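Local structure of benzoylformate Decarboxylase (Polynucleobacter necessarius, 4K9Q) at residues F9-L12 and R13-V17; G97-T100 and R101-L105; I267-G271 and A272-R276; S206-R210 and S211-S215. The protein probably catalyses the thiamine diphosphate- and magnesium-dependent, non-oxidative decarboxylation of benzoylformate to benzaldehyde and carbon dioxide. One frame throughout, in Å; residues are numbered along the deposited sequence.

Interaction 1: residues F9-L12 and R13-V17; sequences FDLL and RKLQV
Leu15 N donates to Leu11 O at 2.8 Å, the shortest sound polar bond across the two segments. Arg13 N makes the matching bond to Phe9 O at 2.9 Å, and Lys14 N continues the series to Asp10 O; each spans four residues, the alpha-helical pattern. The side chains of Leu11 and Leu15, one helical turn apart, also touch. Leu11 has CG anti to the backbone N (chi1 172°), which swings it beside its own carbonyl carbon and toward Leu15; Leu11 CG lies 3.7 Å from Leu15 CD1, and both rest against helix 135-147. On another side, Arg13 runs extended back along the helix until NH1 stands 2.9 Å from Asp10 OD1. This salt bridge is poorly aimed: its hydrogen bond is strongly bent and weak, and the carboxylate and guanidinium planes stand 66° apart. The stronger partner of Arg13 is Asp38, reached through NE. At the C-terminal end Gln16 adopts positive phi (63°). The chain then folds back, with Gln16 N bonded to Arg13 O at 3.0 Å and Val17 N to Leu12 O, also at 3.0 Å. Leu12 CD2 approaches Val17 CB at 4.3 Å, and both side chains touch Ile66 of strand 66-69. The paired backbone bonds and the left-handed residue define a Schellman motif, accompanied by the apolar Leu12-Val17 contact, which here ends helix 4-15 just before strand 19-22 of the N-terminal parallel sheet.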
loop_
_atom_site.group_PDB
_atom_site.type_symbol
_atom_site.label_atom_id
_atom_site.label_comp_id
_atom_site.label_asym_id
_atom_site.label_seq_id
_atom_site.Cartn_x
_atom_site.Cartn_y
_atom_site.Cartn_z
ATOM N N PHE A 9 17.240 12.960 -21.928
ATOM C CA PHE A 9 17.862 12.133 -22.948
ATOM C C PHE A 9 19.388 12.230 -22.871
ATOM O O PHE A 9 20.087 11.225 -23.056
ATOM C CB PHE A 9 17.319 12.457 -24.345
ATOM C CG PHE A 9 16.054 11.717 -24.674
ATOM C CD1 PHE A 9 16.105 10.470 -25.276
ATOM C CD2 PHE A 9 14.816 12.255 -24.363
ATOM C CE1 PHE A 9 14.936 9.774 -25.569
ATOM C CE2 PHE A 9 13.648 11.565 -24.651
ATOM C CZ PHE A 9 13.711 10.326 -25.254
ATOM N N ASP A 10 19.901 13.415 -22.545
ATOM C CA ASP A 10 21.346 13.565 -22.347
ATOM C C ASP A 10 21.864 12.721 -21.173
ATOM O O ASP A 10 22.936 12.117 -21.255
ATOM C CB ASP A 10 21.738 15.029 -22.176
ATOM C CG ASP A 10 22.016 15.723 -23.507
ATOM O OD1 ASP A 10 22.180 15.031 -24.541
ATOM O OD2 ASP A 10 22.088 16.967 -23.506
ATOM N N LEU A 11 21.101 12.671 -20.083
ATOM C CA LEU A 11 21.439 11.779 -18.974
ATOM C C LEU A 11 21.466 10.321 -19.429
ATOM O O LEU A 11 22.391 9.572 -19.114
ATOM C CB LEU A 11 20.455 11.957 -17.808
ATOM C CG LEU A 11 20.593 10.942 -16.671
ATOM C CD1 LEU A 11 21.915 11.139 -15.936
ATOM C CD2 LEU A 11 19.432 11.067 -15.705
ATOM N N LEU A 12 20.447 9.919 -20.178
ATOM C CA LEU A 12 20.349 8.541 -20.622
ATOM C C LEU A 12 21.535 8.184 -21.513
ATOM O O LEU A 12 22.054 7.077 -21.444
ATOM C CB LEU A 12 19.004 8.299 -21.316
ATOM C CG LEU A 12 17.804 8.348 -20.362
ATOM C CD1 LEU A 12 16.499 8.250 -21.139
ATOM C CD2 LEU A 12 17.896 7.247 -19.296
ATOM N N ARG A 13 21.988 9.135 -22.330
ATOM C CA ARG A 13 23.201 8.923 -23.119
ATOM C C ARG A 13 24.402 8.673 -22.220
ATOM O O ARG A 13 25.179 7.746 -22.454
ATOM C CB ARG A 13 23.493 10.137 -24.001
ATOM C CG ARG A 13 22.599 10.225 -25.202
ATOM C CD ARG A 13 22.972 11.422 -26.073
ATOM N NE ARG A 13 22.019 11.525 -27.162
ATOM C CZ ARG A 13 20.960 12.317 -27.150
ATOM N NH1 ARG A 13 20.730 13.112 -26.111
ATOM N NH2 ARG A 13 20.134 12.314 -28.182
ATOM N N LYS A 14 24.553 9.505 -21.194
ATOM C CA LYS A 14 25.651 9.375 -20.252
ATOM C C LYS A 14 25.615 8.024 -19.532
ATOM O O LYS A 14 26.656 7.391 -19.334
ATOM C CB LYS A 14 25.611 10.533 -19.249
ATOM C CG LYS A 14 26.679 10.484 -18.174
ATOM C CD LYS A 14 28.068 10.574 -18.765
ATOM C CE LYS A 14 29.105 10.796 -17.669
ATOM N NZ LYS A 14 30.471 10.962 -18.245
ATOM N N LEU A 15 24.416 7.585 -19.151
ATOM C CA LEU A 15 24.232 6.294 -18.487
ATOM C C LEU A 15 24.325 5.109 -19.440
ATOM O O LEU A 15 24.367 3.956 -18.994
ATOM C CB LEU A 15 22.885 6.264 -17.751
ATOM C CG LEU A 15 22.785 7.276 -16.601
ATOM C CD1 LEU A 15 21.368 7.367 -16.034
ATOM C CD2 LEU A 15 23.795 6.960 -15.488
ATOM N N GLN A 16 24.345 5.402 -20.741
ATOM C CA GLN A 16 24.374 4.391 -21.793
ATOM C C GLN A 16 23.124 3.507 -21.810
ATOM O O GLN A 16 23.194 2.304 -22.077
ATOM C CB GLN A 16 25.652 3.561 -21.710
ATOM C CG GLN A 16 26.911 4.433 -21.793
ATOM C CD GLN A 16 28.188 3.620 -21.765
ATOM O OE1 GLN A 16 28.258 2.533 -22.338
ATOM N NE2 GLN A 16 29.205 4.139 -21.087
ATOM N N VAL A 17 21.986 4.128 -21.524
ATOM C CA VAL A 17 20.693 3.458 -21.595
ATOM C C VAL A 17 19.935 4.103 -22.751
ATOM O O VAL A 17 19.267 5.123 -22.576
ATOM C CB VAL A 17 19.936 3.617 -20.260
ATOM C CG1 VAL A 17 18.537 3.000 -20.334
ATOM C CG2 VAL A 17 20.748 2.974 -19.128
#

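Interaction 2: residues G97-T100 and R101-L105; sequences GQQT and REMLL
Thr100 and Met103 close a beta turn: the chain leaves strand 93-98 extended through Gln99 and Thr100, then bends at Arg101 and Glu102, both with helical phi/psi. Met103 N donates to Thr100 O at 2.9 Å from well above the carbonyl plane (48° out of it), and Leu104 N adds a weak bond to the same oxygen. The threonine side chain reinforces the bend. With OG1 anti to the backbone N (chi1 169°), it accepts Glu102 N at 3.0 Å in a nearly straight bond (162°), forming an ST turn. Its other branch, CG2, meets Met103 CE at 3.8 Å, and that methyl also lies 3.8 Å from Gln99 OE1. Gln99 OE1 takes Thr100 N in its amide plane at 3.0 Å, while NE2 bonds Leu109 O of its own chain and Tyr278 O of a neighbouring subunit. Further back, Leu104 CD2 presses on Gln98 CD at 3.5 Å. That amide is fixed from both ends: OE1 accepts Gln99 N at 2.9 Å and also Asn112 N, and NE2 reaches Glu128. It follows that both OE1 atoms serve backbone N-H groups and Gln99 NE2 backbone carbonyls, beside leucine and methionine methyls at a subunit interface.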
loop_
_atom_site.group_PDB
_atom_site.type_symbol
_atom_site.label_atom_id
_atom_site.label_comp_id
_atom_site.label_asym_id
_atom_site.label_seq_id
_atom_site.Cartn_x
_atom_site.Cartn_y
_atom_site.Cartn_z
ATOM N N GLY A 97 3.531 7.141 -19.042
ATOM C CA GLY A 97 2.998 8.487 -19.074
ATOM C C GLY A 97 1.852 8.606 -18.091
ATOM O O GLY A 97 1.207 7.617 -17.729
ATOM N N GLN A 98 1.612 9.829 -17.652
ATOM C CA GLN A 98 0.549 10.165 -16.724
ATOM C C GLN A 98 -0.188 11.365 -17.317
ATOM O O GLN A 98 0.381 12.102 -18.143
ATOM C CB GLN A 98 1.167 10.528 -15.370
ATOM C CG GLN A 98 0.218 11.127 -14.313
ATOM C CD GLN A 98 -0.874 10.151 -13.876
ATOM O OE1 GLN A 98 -1.796 9.862 -14.646
ATOM N NE2 GLN A 98 -0.778 9.646 -12.640
ATOM N N GLN A 99 -1.449 11.554 -16.927
ATOM C CA GLN A 99 -2.215 12.714 -17.381
ATOM C C GLN A 99 -1.500 14.006 -16.996
ATOM O O GLN A 99 -0.694 14.029 -16.070
ATOM C CB GLN A 99 -3.648 12.689 -16.833
ATOM C CG GLN A 99 -4.675 12.131 -17.828
ATOM C CD GLN A 99 -4.985 13.109 -18.970
ATOM O OE1 GLN A 99 -4.237 14.063 -19.223
ATOM N NE2 GLN A 99 -6.093 12.871 -19.665
ATOM N N THR A 100 -1.799 15.077 -17.721
ATOM C CA THR A 100 -1.156 16.355 -17.481
ATOM C C THR A 100 -1.439 16.903 -16.075
ATOM O O THR A 100 -2.563 16.798 -15.565
ATOM C CB THR A 100 -1.584 17.391 -18.538
ATOM O OG1 THR A 100 -1.136 18.681 -18.126
ATOM C CG2 THR A 100 -3.099 17.411 -18.680
ATOM N N ARG A 101 -0.423 17.504 -15.453
ATOM C CA ARG A 101 -0.616 18.135 -14.144
ATOM C C ARG A 101 -1.721 19.195 -14.199
ATOM O O ARG A 101 -2.277 19.565 -13.165
ATOM C CB ARG A 101 0.680 18.780 -13.618
ATOM C CG ARG A 101 1.788 17.796 -13.289
ATOM C CD ARG A 101 3.001 18.489 -12.617
ATOM N NE ARG A 101 4.181 17.640 -12.766
ATOM C CZ ARG A 101 4.662 16.837 -11.821
ATOM N NH1 ARG A 101 5.724 16.085 -12.083
ATOM N NH2 ARG A 101 4.083 16.784 -10.620
ATOM N N GLU A 102 -2.036 19.681 -15.393
ATOM C CA GLU A 102 -3.088 20.683 -15.538
ATOM C C GLU A 102 -4.445 20.111 -15.131
ATOM O O GLU A 102 -5.339 20.864 -14.755
ATOM C CB GLU A 102 -3.165 21.211 -16.976
ATOM C CG GLU A 102 -1.891 21.880 -17.503
ATOM C CD GLU A 102 -1.694 23.305 -16.997
ATOM O OE1 GLU A 102 -2.619 23.888 -16.389
ATOM O OE2 GLU A 102 -0.591 23.849 -17.217
ATOM N N MET A 103 -4.596 18.785 -15.194
ATOM C CA MET A 103 -5.887 18.151 -14.887
ATOM C C MET A 103 -5.831 17.068 -13.803
ATOM O O MET A 103 -6.875 16.613 -13.317
ATOM C CB MET A 103 -6.501 17.540 -16.160
ATOM C CG MET A 103 -6.877 18.552 -17.236
ATOM S SD MET A 103 -7.955 17.879 -18.520
ATOM C CE MET A 103 -6.805 16.906 -19.511
ATOM N N LEU A 104 -4.623 16.658 -13.431
ATOM C CA LEU A 104 -4.420 15.490 -12.572
ATOM C C LEU A 104 -5.297 15.434 -11.324
ATOM O O LEU A 104 -5.785 14.371 -10.948
ATOM C CB LEU A 104 -2.958 15.401 -12.135
ATOM C CG LEU A 104 -2.050 14.376 -12.795
ATOM C CD1 LEU A 104 -0.716 14.367 -12.051
ATOM C CD2 LEU A 104 -2.712 12.978 -12.814
ATOM N N LEU A 105 -5.453 16.573 -10.653
ATOM C CA LEU A 105 -6.204 16.619 -9.403
ATOM C C LEU A 105 -7.621 16.070 -9.546
ATOM O O LEU A 105 -8.150 15.435 -8.636
ATOM C CB LEU A 105 -6.248 18.056 -8.876
ATOM C CG LEU A 105 -7.165 18.341 -7.684
ATOM C CD1 LEU A 105 -6.671 17.625 -6.423
ATOM C CD2 LEU A 105 -7.252 19.854 -7.468
#

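Interaction 3: residues I267-G271 and A272-R276; sequences IVVIG and APVFR
Val269 meets Ala272, Val274 and Phe275 because its chi1 of -175° turns both methyls to the loop. CG1, anti to the backbone N, leans past the carbonyl and lies 3.8 Å from Ala272 CB. Both methyls meet Val274 CG2, which is 3.9 Å from Val269 CG1 and 4.0 Å from Val269 CG2. CG2 of Val269, beside its backbone N, also reaches the Phe275 ring, touching CE1 at 3.9 Å and CZ at 4.0 Å. Gly271 leaves strand 266-270 with positive phi (82°), and the peptide bond between Val274 and Phe275 is cis. Consistent with that cis link, the neighbouring side chains lie together, Val274 CG1 sitting 3.8 Å above one face of the Phe275 ring, displaced toward its rim. Around this cluster, Phe275 also packs on Ile203 and Leu292 of the flanking strands 201-204 and 291-296, where the loop leaves the C-terminal end of strand 266-270 in the Rossmann-like parallel sheet of the central domain. No hydrogen bond joins segment 267-271 to segment 272-276. Their association is therefore dispersive and hydrophobic in character, and the polar backbone turns to other partners, such as Ala272 O, which accepts from Gln294 NE2.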
loop_
_atom_site.group_PDB
_atom_site.type_symbol
_atom_site.label_atom_id
_atom_site.label_comp_id
_atom_site.label_asym_id
_atom_site.label_seq_id
_atom_site.Cartn_x
_atom_site.Cartn_y
_atom_site.Cartn_z
ATOM N N ILE A 267 25.314 -29.428 2.927
ATOM C CA ILE A 267 24.714 -28.966 1.669
ATOM C C ILE A 267 25.095 -27.498 1.470
ATOM O O ILE A 267 24.784 -26.652 2.305
ATOM C CB ILE A 267 23.174 -29.101 1.680
ATOM C CG1 ILE A 267 22.746 -30.511 2.115
ATOM C CG2 ILE A 267 22.591 -28.757 0.310
ATOM C CD1 ILE A 267 23.387 -31.615 1.325
ATOM N N VAL A 268 25.793 -27.206 0.379
ATOM C CA VAL A 268 26.287 -25.862 0.120
ATOM C C VAL A 268 25.553 -25.247 -1.079
ATOM O O VAL A 268 25.778 -25.636 -2.230
ATOM C CB VAL A 268 27.806 -25.865 -0.136
ATOM C CG1 VAL A 268 28.321 -24.436 -0.325
ATOM C CG2 VAL A 268 28.540 -26.534 1.025
ATOM N N VAL A 269 24.672 -24.290 -0.802
ATOM C CA VAL A 269 23.865 -23.665 -1.850
ATOM C C VAL A 269 24.424 -22.298 -2.214
ATOM O O VAL A 269 24.472 -21.401 -1.368
ATOM C CB VAL A 269 22.405 -23.488 -1.382
ATOM C CG1 VAL A 269 21.535 -22.951 -2.518
ATOM C CG2 VAL A 269 21.851 -24.816 -0.836
ATOM N N ILE A 270 24.841 -22.128 -3.465
ATOM C CA ILE A 270 25.412 -20.857 -3.901
ATOM C C ILE A 270 24.563 -20.205 -4.990
ATOM O O ILE A 270 24.404 -20.765 -6.078
ATOM C CB ILE A 270 26.873 -21.039 -4.389
ATOM C CG1 ILE A 270 27.730 -21.642 -3.268
ATOM C CG2 ILE A 270 27.466 -19.704 -4.827
ATOM C CD1 ILE A 270 29.160 -21.887 -3.680
ATOM N N GLY A 271 24.006 -19.032 -4.691
ATOM C CA GLY A 271 23.319 -18.231 -5.701
ATOM C C GLY A 271 21.878 -18.629 -5.985
ATOM O O GLY A 271 21.363 -18.431 -7.099
ATOM N N ALA A 272 21.215 -19.176 -4.972
ATOM C CA ALA A 272 19.857 -19.684 -5.125
ATOM C C ALA A 272 19.015 -19.471 -3.879
ATOM O O ALA A 272 19.542 -19.411 -2.766
ATOM C CB ALA A 272 19.902 -21.174 -5.434
ATOM N N PRO A 273 17.691 -19.402 -4.064
ATOM C CA PRO A 273 16.750 -19.548 -2.949
ATOM C C PRO A 273 16.914 -20.922 -2.298
ATOM O O PRO A 273 17.364 -21.891 -2.926
ATOM C CB PRO A 273 15.375 -19.502 -3.632
ATOM C CG PRO A 273 15.617 -18.912 -4.992
ATOM C CD PRO A 273 17.007 -19.311 -5.369
ATOM N N VAL A 274 16.529 -21.010 -1.035
ATOM C CA VAL A 274 16.501 -22.290 -0.349
ATOM C C VAL A 274 15.077 -22.509 0.164
ATOM O O VAL A 274 14.733 -22.018 1.241
ATOM C CB VAL A 274 17.528 -22.311 0.824
ATOM C CG1 VAL A 274 17.325 -23.532 1.732
ATOM C CG2 VAL A 274 18.941 -22.308 0.285
ATOM N N PHE A 275 14.223 -23.181 -0.613
ATOM C CA PHE A 275 14.461 -23.571 -2.001
ATOM C C PHE A 275 13.245 -23.161 -2.822
ATOM O O PHE A 275 12.158 -22.947 -2.270
ATOM C CB PHE A 275 14.589 -25.096 -2.132
ATOM C CG PHE A 275 15.904 -25.647 -1.683
ATOM C CD1 PHE A 275 17.053 -25.414 -2.423
ATOM C CD2 PHE A 275 15.984 -26.425 -0.533
ATOM C CE1 PHE A 275 18.269 -25.939 -2.030
ATOM C CE2 PHE A 275 17.203 -26.954 -0.125
ATOM C CZ PHE A 275 18.344 -26.710 -0.872
ATOM N N ARG A 276 13.414 -23.104 -4.143
ATOM C CA ARG A 276 12.322 -22.731 -5.037
ATOM C C ARG A 276 11.442 -23.948 -5.324
ATOM O O ARG A 276 11.442 -24.507 -6.431
ATOM C CB ARG A 276 12.869 -22.095 -6.321
ATOM C CG ARG A 276 11.802 -21.526 -7.239
ATOM C CD ARG A 276 12.460 -20.783 -8.381
ATOM N NE ARG A 276 12.996 -19.502 -7.926
ATOM C CZ ARG A 276 13.906 -18.805 -8.601
ATOM N NH1 ARG A 276 14.380 -19.276 -9.747
ATOM N NH2 ARG A 276 14.338 -17.645 -8.125
#

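Interaction 4: residues S206-R210 and S211-S215; sequences SDIAR and SQAWS
Asp207 O accepts Ser211 N at 2.9 Å, a firm bond. Ser211 OG adds a second at 2.7 Å, from the opposite face of the carbonyl plane, but only in one of two modelled conformers, so this grip is less certain; it depends on OG being tucked between its own backbone N and carbonyl carbon (chi1 66°). The next two carbonyls are taken by the chain as it turns back. Gln212 N reaches Ala209 O at 3.2 Å, and Ala213 N reaches Ile208 O at 2.9 Å. With Gln212 at positive phi (62°), these bonds form a Schellman motif ending helix 207-210, and Ile208 CG2 packs on Ala213 CB at 3.9 Å across it. Ala213 is also the N-cap residue of helix 214-224, so one short turn joins two helices of the central domain. Arg62 donates to Ala209 O through NH2 and to Arg210 O through NE. Among the charged side chains, Arg210 NH2 meets the anti lone pair of Asp207 OD1 at 2.9 Å (164°) in the guanidinium plane, with Ser206 O over the centre of one guanidinium face. Asp207 OD1 also pairs with Lys89, OD2 accepts Asp297 N, and Arg210 NH1 goes to Glu235. A water donates to Arg210 O at 3.0 Å and to Gln212 OE1 at 3.2 Å.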
loop_
_atom_site.group_PDB
_atom_site.type_symbol
_atom_site.label_atom_id
_atom_site.label_comp_id
_atom_site.label_asym_id
_atom_site.label_seq_id
_atom_site.Cartn_x
_atom_site.Cartn_y
_atom_site.Cartn_z
ATOM N N SER A 206 21.031 -19.416 -10.157
ATOM C CA SER A 206 21.285 -18.514 -11.272
ATOM C C SER A 206 21.961 -17.177 -10.965
ATOM O O SER A 206 22.286 -16.451 -11.895
ATOM C CB SER A 206 20.003 -18.303 -12.070
ATOM O OG SER A 206 19.569 -19.562 -12.566
ATOM N N ASP A 207 22.195 -16.859 -9.692
ATOM C CA ASP A 207 23.012 -15.680 -9.375
ATOM C C ASP A 207 24.376 -15.843 -10.045
ATOM O O ASP A 207 25.010 -14.864 -10.453
ATOM C CB ASP A 207 23.236 -15.509 -7.863
ATOM C CG ASP A 207 21.979 -15.102 -7.101
ATOM O OD1 ASP A 207 20.905 -14.890 -7.720
ATOM O OD2 ASP A 207 22.087 -14.989 -5.850
ATOM N N ILE A 208 24.820 -17.093 -10.162
ATOM C CA ILE A 208 26.102 -17.397 -10.783
ATOM C C ILE A 208 26.100 -16.980 -12.259
ATOM O O ILE A 208 27.101 -16.486 -12.782
ATOM C CB ILE A 208 26.457 -18.896 -10.606
ATOM C CG1 ILE A 208 26.813 -19.177 -9.138
ATOM C CG2 ILE A 208 27.600 -19.322 -11.544
ATOM C CD1 ILE A 208 26.807 -20.655 -8.809
ATOM N N ALA A 209 24.961 -17.152 -12.921
ATOM C CA ALA A 209 24.843 -16.768 -14.319
ATOM C C ALA A 209 24.892 -15.247 -14.443
ATOM O O ALA A 209 25.695 -14.712 -15.207
ATOM C CB ALA A 209 23.555 -17.319 -14.920
ATOM N N ARG A 210 24.039 -14.564 -13.679
ATOM C CA ARG A 210 23.940 -13.107 -13.751
ATOM C C ARG A 210 25.268 -12.434 -13.406
ATOM O O ARG A 210 25.668 -11.469 -14.068
ATOM C CB ARG A 210 22.819 -12.584 -12.835
ATOM C CG ARG A 210 21.408 -12.732 -13.414
ATOM C CD ARG A 210 20.351 -12.271 -12.410
ATOM N NE ARG A 210 20.213 -13.179 -11.275
ATOM C CZ ARG A 210 19.422 -14.252 -11.272
ATOM N NH1 ARG A 210 18.682 -14.539 -12.342
ATOM N NH2 ARG A 210 19.358 -15.028 -10.196
ATOM N N SER A 211 25.951 -12.951 -12.389
ATOM C CA SER A 211 27.185 -12.338 -11.894
ATOM C C SER A 211 28.427 -12.762 -12.671
ATOM O O SER A 211 29.544 -12.378 -12.320
ATOM C CB SER A 211 27.384 -12.661 -10.408
ATOM O OG SER A 211 27.608 -14.047 -10.222
ATOM N N GLN A 212 28.233 -13.562 -13.715
ATOM C CA GLN A 212 29.341 -14.000 -14.563
ATOM C C GLN A 212 30.372 -14.814 -13.792
ATOM O O GLN A 212 31.577 -14.677 -14.010
ATOM C CB GLN A 212 29.977 -12.811 -15.292
ATOM C CG GLN A 212 28.986 -12.148 -16.240
ATOM C CD GLN A 212 29.578 -11.046 -17.088
ATOM O OE1 GLN A 212 29.766 -9.919 -16.623
ATOM N NE2 GLN A 212 29.855 -11.357 -18.350
ATOM N N ALA A 213 29.879 -15.668 -12.899
ATOM C CA ALA A 213 30.734 -16.475 -12.023
ATOM C C ALA A 213 30.945 -17.902 -12.528
ATOM O O ALA A 213 31.379 -18.769 -11.774
ATOM C CB ALA A 213 30.157 -16.502 -10.609
ATOM N N TRP A 214 30.621 -18.137 -13.795
ATOM C CA TRP A 214 30.681 -19.468 -14.400
ATOM C C TRP A 214 31.997 -20.183 -14.079
ATOM O O TRP A 214 32.001 -21.282 -13.513
ATOM C CB TRP A 214 30.491 -19.325 -15.915
ATOM C CG TRP A 214 30.443 -20.587 -16.708
ATOM C CD1 TRP A 214 31.499 -21.236 -17.283
ATOM C CD2 TRP A 214 29.269 -21.339 -17.061
ATOM N NE1 TRP A 214 31.057 -22.350 -17.958
ATOM C CE2 TRP A 214 29.694 -22.436 -17.838
ATOM C CE3 TRP A 214 27.905 -21.192 -16.787
ATOM C CZ2 TRP A 214 28.798 -23.388 -18.350
ATOM C CZ3 TRP A 214 27.008 -22.138 -17.311
ATOM C CH2 TRP A 214 27.465 -23.219 -18.074
ATOM N N SER A 215 33.119 -19.548 -14.411
ATOM C CA SER A 215 34.418 -20.185 -14.223
ATOM C C SER A 215 34.769 -20.347 -12.747
ATOM O O SER A 215 35.401 -21.334 -12.363
ATOM C CB SER A 215 35.515 -19.406 -14.944
ATOM O OG SER A 215 35.735 -18.158 -14.323
HETATM O O HOH W 1 27.909 -9.421 -14.036
#

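Overall arrangement
Interactions 3 and 4 form a touching pair in the central domain, with centres 14 Å apart: Gly271 O lies 3.1 Å from Asp207 N, a probable hydrogen bond, and Arg210 and Arg276 both pair with Glu235. Interactions 1 and 2 share the N-terminal domain without touching, their nearest atoms about 12 Å apart; interactions 2 and 3 are far more distant, with centres 46 Å apart. Across the subunit boundary Gln99 bonds Tyr278 O of a neighbouring subunit, just past segment 272-276 in the chain, and Arg276 packs on Leu109 of a neighbouring subunit. None belongs to the cofactor or magnesium site, though the Gln99 side chain is about 11 Å from a bound thiamine diphosphate.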